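Local coordinates for VWFA domain-containing protein (Bacteroides thetaiotaomicron, PDB 3IBS), which is of uncharacterised function but binds magnesium through a von Willebrand factor type A domain, the part of this probable membrane protein described here, at residues A[17-25]-A[82-92]; A[45-55]-A[66-76]. All coordinates share one frame; numbering follows the deposited sequence.

Contact 1: residues A[17-25]-A[82-92]; sequences ALDISNSML and ISPSLISKQGT. With MG (magnesium ion), chain I.
Ile20 pushes its side chain into the turn made by residues 82-87 and meets three side chains there, each at roughly a right angle. Its two branches divide the work: CG2 lies against CG2 of Ile82 at 3.5 Å, while CD1 reaches past the carbonyl of Ser83 to CB of Leu86 and to CD1 of Ile87, 3.8 Å away. With CG1 set between the backbone N and the carbonyl carbon (chi1 66°), the ethyl arm is turned to Leu86 and Ile87 and the methyl branch is left for Ile82. The backbone of Ile20 is covered too, its O receiving a CA-H...O contact from Pro84 CA at 3.3 Å. Leu25 CD2 also touches Pro84 CG, crossing it obliquely.

Next to this apolar patch the contact turns polar. The side-chain amides of Asn22 and Gln90 stack with their planes 13° apart, and Gln90 OE1 accepts the backbone N of Asn22 at 3.1 Å, the N-H pointing well at the oxygen (159°) but tilted from the carbonyl plane. A water accepts from Gln90 NE2 and lies near Ile20 O and Pro84 O.

Ser21 OG and Ser23 OG bind the magnesium ion at 2.2 and 2.1 Å, and four waters fill the remaining positions. Asp19 OD1 accepts Ser21 N, closing an Asx turn, and also Ser21 OG on its syn lone pair, which helps to orient this first-shell hydroxyl; its OD2 accepts from a metal-bound water and pairs with Thr119. Thr92 OG1, 4.0 Å from the ion, accepts from another metal water and is hydrogen-bonded to Glu122 O. Asp-x-Ser-x-Ser at the end of a central strand, with a threonine from a second loop, is the metal ion-dependent adhesion site (MIDAS) of von Willebrand factor A domains.

Contact 2: residues A[45-55]-A[66-76]; sequences VDELDNDKVGM and LPITSDYISAK
Strand 52-55 pairs antiparallel with 66-69 through the hydrogen-bonded pairs Val53-Thr69 and Met55-Leu66, a one-residue shift between them making a beta bulge, and the axes of strand 52-55 and helix 72-76 run 20° from parallel. At the bulge Val53 O takes both Thr69 N, from above its carbonyl plane, and a CA-H...O contact from Ile68. Gly54 lies tight against this corner, its CA 3.2 Å from Leu66 O.

Tyr72 carries the helix side of the contact. Val45 CG1 packs on its CB at 3.6 Å, Leu48 CB lies obliquely by the ring, and Val53 CG1 touches both Tyr72 CD1 and Ala75 CB, 4.0 Å from the latter. The hydroxyl reaches over to the loop and donates a very short bond of 2.5 Å to Asp51 O, which approaches near the ring plane. A phenylalanine here would probably leave Asp51 O without this donor and the 49-51 turn less firmly tied to the helix. This is the beta-hairpin edge of the Rossmann-like vWA fold, where strand 62-69 borders the sheet and the chain turns straight into helix 72-80. Asp71 N-caps that helix: its OD1 accepts Ser74 N and its OD2 accepts Ser74 OG, both from above the carboxylate plane, while Thr69 OG1 takes Asp71 N in an ST turn.

Further along the same helix, Lys76 swings its chain, bent at chi3 (111°), toward helix 33-46, and NZ forms a salt bridge with Asp46, donating to OD1 on its syn lone pair.

Overall arrangement
From the N terminus, strand 13-19 runs into the metal-binding loop and supplies the first half of contact 1. The chain then leaves helix 33-46 for strand 52-58, residues 45-55 giving the first half of contact 2, and returns along strand 62-69 into helix 72-80, so contact 2 closes its short loop at 66-76. Only after that helix does 82-92 come back to 17-25, closing the larger loop within which contact 2 is nested. Contact 2 ties the edge hairpin to helices 33-46 and 72-80; contact 1 joins the end of strand 13-19 and its metal-binding turn to loop 82-92. Their centres lie about 22 Å apart, yet Ile82 CD1 packs on Met55 CE at 3.4 Å.

Contact 1: residues A[17-25]-A[82-92]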
loop_
_atom_site.group_PDB
_atom_site.type_symbol
_atom_site.label_atom_id
_atom_site.label_comp_id
_atom_site.label_asym_id
_atom_site.label_seq_id
_atom_site.Cartn_x
_atom_site.Cartn_y
_atom_site.Cartn_z
ATOM N N ALA A 17 -12.343 -11.031 22.040
ATOM C CA ALA A 17 -13.139 -11.135 20.828
ATOM C C ALA A 17 -12.313 -10.475 19.737
ATOM O O ALA A 17 -12.170 -9.266 19.708
ATOM C CB ALA A 17 -14.497 -10.426 21.018
ATOM N N LEU A 18 -11.732 -11.288 18.870
ATOM C CA LEU A 18 -10.745 -10.797 17.918
ATOM C C LEU A 18 -11.341 -10.687 16.508
ATOM O O LEU A 18 -11.813 -11.668 15.932
ATOM C CB LEU A 18 -9.522 -11.722 17.925
ATOM C CG LEU A 18 -8.413 -11.493 16.887
ATOM C CD1 LEU A 18 -7.796 -10.075 17.012
ATOM C CD2 LEU A 18 -7.328 -12.592 17.047
ATOM N N ASP A 19 -11.264 -9.487 15.955
ATOM C CA ASP A 19 -11.598 -9.213 14.562
ATOM C C ASP A 19 -10.607 -9.949 13.669
ATOM O O ASP A 19 -9.401 -9.716 13.766
ATOM C CB ASP A 19 -11.501 -7.688 14.325
ATOM C CG ASP A 19 -12.104 -7.245 12.989
ATOM O OD1 ASP A 19 -12.037 -8.022 12.008
ATOM O OD2 ASP A 19 -12.639 -6.104 12.914
ATOM N N ILE A 20 -11.109 -10.856 12.819
ATOM C CA ILE A 20 -10.284 -11.519 11.810
ATOM C C ILE A 20 -10.765 -11.226 10.361
ATOM O O ILE A 20 -10.479 -11.983 9.423
ATOM C CB ILE A 20 -10.152 -13.049 12.054
ATOM C CG1 ILE A 20 -11.505 -13.778 11.890
ATOM C CG2 ILE A 20 -9.468 -13.308 13.421
ATOM C CD1 ILE A 20 -11.377 -15.339 11.623
ATOM N N SER A 21 -11.493 -10.135 10.174
ATOM C CA SER A 21 -11.860 -9.708 8.815
ATOM C C SER A 21 -10.602 -9.292 8.016
ATOM O O SER A 21 -9.529 -9.096 8.605
ATOM C CB SER A 21 -12.873 -8.567 8.853
ATOM O OG SER A 21 -12.297 -7.389 9.369
ATOM N N ASN A 22 -10.756 -9.179 6.689
ATOM C CA ASN A 22 -9.656 -8.877 5.761
ATOM C C ASN A 22 -8.880 -7.619 6.107
ATOM O O ASN A 22 -7.667 -7.564 5.920
ATOM C CB ASN A 22 -10.192 -8.765 4.311
ATOM C CG ASN A 22 -10.732 -10.086 3.795
ATOM O OD1 ASN A 22 -10.260 -11.150 4.197
ATOM N ND2 ASN A 22 -11.723 -10.027 2.902
ATOM N N SER A 23 -9.580 -6.613 6.632
ATOM C CA SER A 23 -8.927 -5.352 6.985
ATOM C C SER A 23 -7.812 -5.535 8.050
ATOM O O SER A 23 -6.906 -4.704 8.160
ATOM C CB SER A 23 -9.972 -4.341 7.475
ATOM O OG SER A 23 -10.671 -4.894 8.584
HETATM N N MSE A 24 -7.887 -6.611 8.829
HETATM C CA MSE A 24 -6.880 -6.900 9.852
HETATM C C MSE A 24 -5.542 -7.391 9.260
HETATM O O MSE A 24 -4.536 -7.518 9.975
HETATM C CB MSE A 24 -7.432 -7.875 10.910
HETATM C CG MSE A 24 -8.701 -7.332 11.618
HETATM SE SE MSE A 24 -8.248 -5.840 12.842
HETATM C CE MSE A 24 -7.309 -6.955 14.179
ATOM N N LEU A 25 -5.514 -7.613 7.953
ATOM C CA LEU A 25 -4.256 -7.917 7.266
ATOM C C LEU A 25 -3.505 -6.658 6.850
ATOM O O LEU A 25 -2.373 -6.746 6.380
ATOM C CB LEU A 25 -4.479 -8.842 6.059
ATOM C CG LEU A 25 -5.002 -10.256 6.381
ATOM C CD1 LEU A 25 -4.945 -11.182 5.145
ATOM C CD2 LEU A 25 -4.219 -10.871 7.541
ATOM N N ILE A 82 -5.121 -18.970 14.359
ATOM C CA ILE A 82 -6.063 -17.937 13.934
ATOM C C ILE A 82 -5.627 -17.223 12.639
ATOM O O ILE A 82 -4.511 -16.727 12.545
ATOM C CB ILE A 82 -6.336 -16.908 15.074
ATOM C CG1 ILE A 82 -7.053 -17.610 16.246
ATOM C CG2 ILE A 82 -7.157 -15.710 14.547
ATOM C CD1 ILE A 82 -7.227 -16.777 17.491
ATOM N N SER A 83 -6.513 -17.210 11.644
ATOM C CA SER A 83 -6.320 -16.413 10.425
ATOM C C SER A 83 -7.695 -16.101 9.816
ATOM O O SER A 83 -8.677 -16.754 10.171
ATOM C CB SER A 83 -5.432 -17.163 9.427
ATOM O OG SER A 83 -6.165 -18.182 8.783
ATOM N N PRO A 84 -7.779 -15.109 8.899
ATOM C CA PRO A 84 -9.060 -14.700 8.312
ATOM C C PRO A 84 -9.831 -15.822 7.606
ATOM O O PRO A 84 -11.050 -15.766 7.526
ATOM C CB PRO A 84 -8.643 -13.623 7.294
ATOM C CG PRO A 84 -7.412 -13.027 7.914
ATOM C CD PRO A 84 -6.676 -14.235 8.442
ATOM N N SER A 85 -9.127 -16.818 7.079
ATOM C CA SER A 85 -9.788 -17.940 6.396
ATOM C C SER A 85 -10.671 -18.788 7.333
ATOM O O SER A 85 -11.509 -19.553 6.862
ATOM C CB SER A 85 -8.760 -18.807 5.679
ATOM O OG SER A 85 -7.833 -19.309 6.617
ATOM N N LEU A 86 -10.527 -18.632 8.650
ATOM C CA LEU A 86 -11.474 -19.284 9.575
ATOM C C LEU A 86 -12.938 -18.867 9.334
ATOM O O LEU A 86 -13.849 -19.633 9.616
ATOM C CB LEU A 86 -11.100 -19.013 11.039
ATOM C CG LEU A 86 -9.776 -19.610 11.500
ATOM C CD1 LEU A 86 -9.503 -19.130 12.930
ATOM C CD2 LEU A 86 -9.786 -21.159 11.376
ATOM N N ILE A 87 -13.151 -17.639 8.855
ATOM C CA ILE A 87 -14.507 -17.137 8.567
ATOM C C ILE A 87 -14.543 -16.513 7.177
ATOM O O ILE A 87 -13.846 -15.533 6.912
ATOM C CB ILE A 87 -14.966 -16.071 9.601
ATOM C CG1 ILE A 87 -14.952 -16.638 11.024
ATOM C CG2 ILE A 87 -16.372 -15.517 9.239
ATOM C CD1 ILE A 87 -15.117 -15.586 12.098
ATOM N N SER A 88 -15.370 -17.059 6.293
ATOM C CA SER A 88 -15.476 -16.507 4.931
ATOM C C SER A 88 -16.450 -15.322 4.798
ATOM O O SER A 88 -16.174 -14.394 4.055
ATOM C CB SER A 88 -15.806 -17.598 3.911
ATOM O OG SER A 88 -16.936 -18.329 4.337
ATOM N N LYS A 89 -17.575 -15.349 5.508
ATOM C CA LYS A 89 -18.521 -14.228 5.507
ATOM C C LYS A 89 -17.866 -12.952 6.044
ATOM O O LYS A 89 -17.378 -12.920 7.181
ATOM C CB LYS A 89 -19.749 -14.579 6.347
ATOM C CG LYS A 89 -20.738 -13.450 6.526
ATOM C CD LYS A 89 -22.041 -13.951 7.113
ATOM C CE LYS A 89 -23.003 -12.807 7.408
ATOM N NZ LYS A 89 -24.332 -13.336 7.866
ATOM N N GLN A 90 -17.852 -11.896 5.228
ATOM C CA GLN A 90 -17.189 -10.669 5.661
ATOM C C GLN A 90 -18.148 -9.731 6.408
ATOM O O GLN A 90 -19.361 -9.886 6.335
ATOM C CB GLN A 90 -16.399 -10.006 4.510
ATOM C CG GLN A 90 -15.134 -10.845 4.096
ATOM C CD GLN A 90 -14.209 -11.159 5.309
ATOM O OE1 GLN A 90 -13.569 -10.250 5.859
ATOM N NE2 GLN A 90 -14.136 -12.443 5.708
ATOM N N GLY A 91 -17.587 -8.807 7.177
ATOM C CA GLY A 91 -18.376 -7.884 8.001
ATOM C C GLY A 91 -17.612 -7.605 9.278
ATOM O O GLY A 91 -16.470 -8.067 9.450
ATOM N N THR A 92 -18.226 -6.844 10.176
ATOM C CA THR A 92 -17.587 -6.448 11.422
ATOM C C THR A 92 -18.608 -6.635 12.541
ATOM O O THR A 92 -19.089 -5.657 13.123
ATOM C CB THR A 92 -17.105 -4.973 11.374
ATOM O OG1 THR A 92 -16.370 -4.744 10.169
ATOM C CG2 THR A 92 -16.189 -4.638 12.590
HETATM MG MG MG I . -12.689 -5.386 8.665
HETATM O O HOH W 1 -12.841 -4.757 10.579
HETATM O O HOH W 2 -12.366 -13.244 7.860
HETATM O O HOH W 3 -12.465 -6.072 6.721
HETATM O O HOH W 4 -14.706 -5.961 8.556
HETATM O O HOH W 5 -13.159 -3.482 7.979
#

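Contact 2: residues A[45-55]-A[66-76]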
loop_
_atom_site.group_PDB
_atom_site.type_symbol
_atom_site.label_atom_id
_atom_site.label_comp_id
_atom_site.label_asym_id
_atom_site.label_seq_id
_atom_site.Cartn_x
_atom_site.Cartn_y
_atom_site.Cartn_z
ATOM N N VAL A 45 -1.916 -13.233 28.090
ATOM C CA VAL A 45 -2.054 -14.561 28.730
ATOM C C VAL A 45 -0.889 -14.879 29.700
ATOM O O VAL A 45 -1.114 -15.448 30.778
ATOM C CB VAL A 45 -2.218 -15.688 27.657
ATOM C CG1 VAL A 45 -2.216 -17.090 28.275
ATOM C CG2 VAL A 45 -3.493 -15.489 26.874
ATOM N N ASP A 46 0.340 -14.491 29.333
ATOM C CA ASP A 46 1.506 -14.653 30.214
ATOM C C ASP A 46 1.336 -13.916 31.534
ATOM O O ASP A 46 1.965 -14.279 32.508
ATOM C CB ASP A 46 2.791 -14.131 29.561
ATOM C CG ASP A 46 3.260 -14.990 28.398
ATOM O OD1 ASP A 46 2.872 -16.163 28.316
ATOM O OD2 ASP A 46 4.033 -14.480 27.564
ATOM N N GLU A 47 0.523 -12.865 31.555
ATOM C CA GLU A 47 0.331 -12.078 32.783
ATOM C C GLU A 47 -0.804 -12.619 33.665
ATOM O O GLU A 47 -0.965 -12.183 34.797
ATOM C CB GLU A 47 0.081 -10.598 32.460
ATOM C CG GLU A 47 1.292 -9.871 31.855
ATOM C CD GLU A 47 2.551 -9.980 32.716
ATOM O OE1 GLU A 47 2.469 -9.801 33.951
ATOM O OE2 GLU A 47 3.630 -10.268 32.151
ATOM N N LEU A 48 -1.585 -13.564 33.139
ATOM C CA LEU A 48 -2.674 -14.154 33.907
ATOM C C LEU A 48 -2.094 -15.077 34.972
ATOM O O LEU A 48 -1.031 -15.672 34.773
ATOM C CB LEU A 48 -3.639 -14.930 33.006
ATOM C CG LEU A 48 -4.373 -14.201 31.874
ATOM C CD1 LEU A 48 -5.316 -15.183 31.186
ATOM C CD2 LEU A 48 -5.137 -12.963 32.340
ATOM N N ASP A 49 -2.783 -15.189 36.100
ATOM C CA ASP A 49 -2.312 -16.073 37.156
ATOM C C ASP A 49 -3.318 -17.169 37.516
ATOM O O ASP A 49 -3.182 -18.297 37.050
ATOM C CB ASP A 49 -1.877 -15.277 38.389
ATOM C CG ASP A 49 -1.202 -16.146 39.436
ATOM O OD1 ASP A 49 -0.682 -17.233 39.084
ATOM O OD2 ASP A 49 -1.184 -15.734 40.617
ATOM N N ASN A 50 -4.319 -16.858 38.333
ATOM C CA ASN A 50 -5.315 -17.883 38.699
ATOM C C ASN A 50 -6.533 -17.814 37.776
ATOM O O ASN A 50 -7.637 -18.186 38.165
ATOM C CB ASN A 50 -5.727 -17.709 40.170
ATOM C CG ASN A 50 -6.532 -18.897 40.720
ATOM O OD1 ASN A 50 -6.609 -19.970 40.101
ATOM N ND2 ASN A 50 -7.133 -18.703 41.897
ATOM N N ASP A 51 -6.329 -17.370 36.537
ATOM C CA ASP A 51 -7.439 -16.843 35.744
ATOM C C ASP A 51 -7.881 -17.750 34.608
ATOM O O ASP A 51 -7.177 -18.687 34.231
ATOM C CB ASP A 51 -7.071 -15.468 35.173
ATOM C CG ASP A 51 -6.514 -14.516 36.230
ATOM O OD1 ASP A 51 -7.164 -14.330 37.268
ATOM O OD2 ASP A 51 -5.428 -13.942 36.012
ATOM N N LYS A 52 -9.045 -17.459 34.048
ATOM C CA LYS A 52 -9.492 -18.188 32.870
ATOM C C LYS A 52 -9.595 -17.271 31.665
ATOM O O LYS A 52 -9.938 -16.073 31.785
ATOM C CB LYS A 52 -10.821 -18.892 33.124
ATOM C CG LYS A 52 -10.792 -19.856 34.292
ATOM C CD LYS A 52 -12.144 -20.495 34.465
ATOM C CE LYS A 52 -12.112 -21.562 35.534
ATOM N NZ LYS A 52 -11.960 -20.934 36.877
ATOM N N VAL A 53 -9.306 -17.847 30.510
ATOM C CA VAL A 53 -9.287 -17.114 29.275
ATOM C C VAL A 53 -10.038 -17.888 28.218
ATOM O O VAL A 53 -9.946 -19.121 28.152
ATOM C CB VAL A 53 -7.818 -16.769 28.820
ATOM C CG1 VAL A 53 -6.973 -18.015 28.499
ATOM C CG2 VAL A 53 -7.835 -15.825 27.640
ATOM N N GLY A 54 -10.791 -17.149 27.406
ATOM C CA GLY A 54 -11.479 -17.721 26.248
ATOM C C GLY A 54 -11.273 -16.810 25.054
ATOM O O GLY A 54 -10.837 -15.666 25.210
HETATM N N MSE A 55 -11.556 -17.310 23.862
HETATM C CA MSE A 55 -11.381 -16.500 22.656
HETATM C C MSE A 55 -12.488 -16.745 21.650
HETATM O O MSE A 55 -12.917 -17.896 21.425
HETATM C CB MSE A 55 -10.041 -16.796 21.972
HETATM C CG MSE A 55 -8.809 -16.613 22.871
HETATM SE SE MSE A 55 -7.163 -17.095 21.887
HETATM C CE MSE A 55 -7.334 -15.585 20.705
ATOM N N LEU A 66 -11.679 -20.520 21.368
ATOM C CA LEU A 66 -11.169 -21.167 22.572
ATOM C C LEU A 66 -12.205 -21.040 23.694
ATOM O O LEU A 66 -12.512 -19.936 24.120
ATOM C CB LEU A 66 -9.833 -20.541 22.987
ATOM C CG LEU A 66 -9.202 -21.036 24.297
ATOM C CD1 LEU A 66 -8.520 -22.418 24.104
ATOM C CD2 LEU A 66 -8.226 -20.002 24.828
ATOM N N PRO A 67 -12.759 -22.179 24.163
ATOM C CA PRO A 67 -13.664 -22.157 25.315
ATOM C C PRO A 67 -12.871 -21.766 26.540
ATOM O O PRO A 67 -11.652 -22.041 26.619
ATOM C CB PRO A 67 -14.178 -23.616 25.414
ATOM C CG PRO A 67 -13.967 -24.177 24.022
ATOM C CD PRO A 67 -12.642 -23.533 23.590
ATOM N N ILE A 68 -13.544 -21.074 27.456
ATOM C CA ILE A 68 -12.911 -20.506 28.636
ATOM C C ILE A 68 -12.122 -21.576 29.403
ATOM O O ILE A 68 -12.651 -22.651 29.707
ATOM C CB ILE A 68 -13.962 -19.789 29.530
ATOM C CG1 ILE A 68 -13.270 -19.044 30.666
ATOM C CG2 ILE A 68 -15.025 -20.771 30.079
ATOM C CD1 ILE A 68 -13.832 -17.643 30.925
ATOM N N THR A 69 -10.857 -21.290 29.698
ATOM C CA THR A 69 -9.950 -22.317 30.208
ATOM C C THR A 69 -8.826 -21.702 31.040
ATOM O O THR A 69 -8.445 -20.543 30.835
ATOM C CB THR A 69 -9.354 -23.197 29.043
ATOM O OG1 THR A 69 -8.614 -24.316 29.580
ATOM C CG2 THR A 69 -8.448 -22.357 28.076
ATOM N N SER A 70 -8.296 -22.488 31.972
ATOM C CA SER A 70 -7.105 -22.102 32.712
ATOM C C SER A 70 -5.851 -22.687 32.039
ATOM O O SER A 70 -4.740 -22.497 32.517
ATOM C CB SER A 70 -7.214 -22.564 34.192
ATOM O OG SER A 70 -7.412 -23.969 34.260
ATOM N N ASP A 71 -6.038 -23.392 30.919
ATOM C CA ASP A 71 -4.926 -24.059 30.238
ATOM C C ASP A 71 -4.229 -23.063 29.292
ATOM O O ASP A 71 -4.630 -22.928 28.117
ATOM C CB ASP A 71 -5.432 -25.273 29.451
ATOM C CG ASP A 71 -4.307 -26.057 28.770
ATOM O OD1 ASP A 71 -3.145 -25.595 28.773
ATOM O OD2 ASP A 71 -4.597 -27.152 28.216
ATOM N N TYR A 72 -3.204 -22.372 29.799
ATOM C CA TYR A 72 -2.576 -21.270 29.026
ATOM C C TYR A 72 -1.693 -21.770 27.898
ATOM O O TYR A 72 -1.566 -21.107 26.871
ATOM C CB TYR A 72 -1.787 -20.310 29.919
ATOM C CG TYR A 72 -2.587 -19.732 31.062
ATOM C CD1 TYR A 72 -3.972 -19.498 30.946
ATOM C CD2 TYR A 72 -1.964 -19.410 32.255
ATOM C CE1 TYR A 72 -4.704 -18.985 32.003
ATOM C CE2 TYR A 72 -2.682 -18.886 33.312
ATOM C CZ TYR A 72 -4.055 -18.679 33.182
ATOM O OH TYR A 72 -4.737 -18.150 34.249
ATOM N N ILE A 73 -1.091 -22.941 28.092
ATOM C CA ILE A 73 -0.323 -23.589 27.034
ATOM C C ILE A 73 -1.196 -23.824 25.804
ATOM O O ILE A 73 -0.825 -23.437 24.697
ATOM C CB ILE A 73 0.318 -24.921 27.515
ATOM C CG1 ILE A 73 1.191 -24.699 28.767
ATOM C CG2 ILE A 73 1.099 -25.602 26.392
ATOM C CD1 ILE A 73 2.394 -23.834 28.558
ATOM N N SER A 74 -2.371 -24.422 25.998
ATOM C CA SER A 74 -3.291 -24.642 24.882
ATOM C C SER A 74 -3.836 -23.329 24.327
ATOM O O SER A 74 -4.033 -23.213 23.134
ATOM C CB SER A 74 -4.459 -25.539 25.284
ATOM O OG SER A 74 -3.993 -26.852 25.543
ATOM N N ALA A 75 -4.081 -22.357 25.197
ATOM C CA ALA A 75 -4.590 -21.058 24.781
ATOM C C ALA A 75 -3.665 -20.427 23.736
ATOM O O ALA A 75 -4.122 -19.948 22.706
ATOM C CB ALA A 75 -4.734 -20.133 25.996
ATOM N N LYS A 76 -2.365 -20.446 24.015
ATOM C CA LYS A 76 -1.364 -19.935 23.082
ATOM C C LYS A 76 -1.300 -20.709 21.754
ATOM O O LYS A 76 -1.114 -20.106 20.698
ATOM C CB LYS A 76 0.006 -19.848 23.770
ATOM C CG LYS A 76 0.008 -18.732 24.816
ATOM C CD LYS A 76 1.220 -18.755 25.732
ATOM C CE LYS A 76 2.095 -17.580 25.464
ATOM N NZ LYS A 76 3.333 -17.624 26.286
#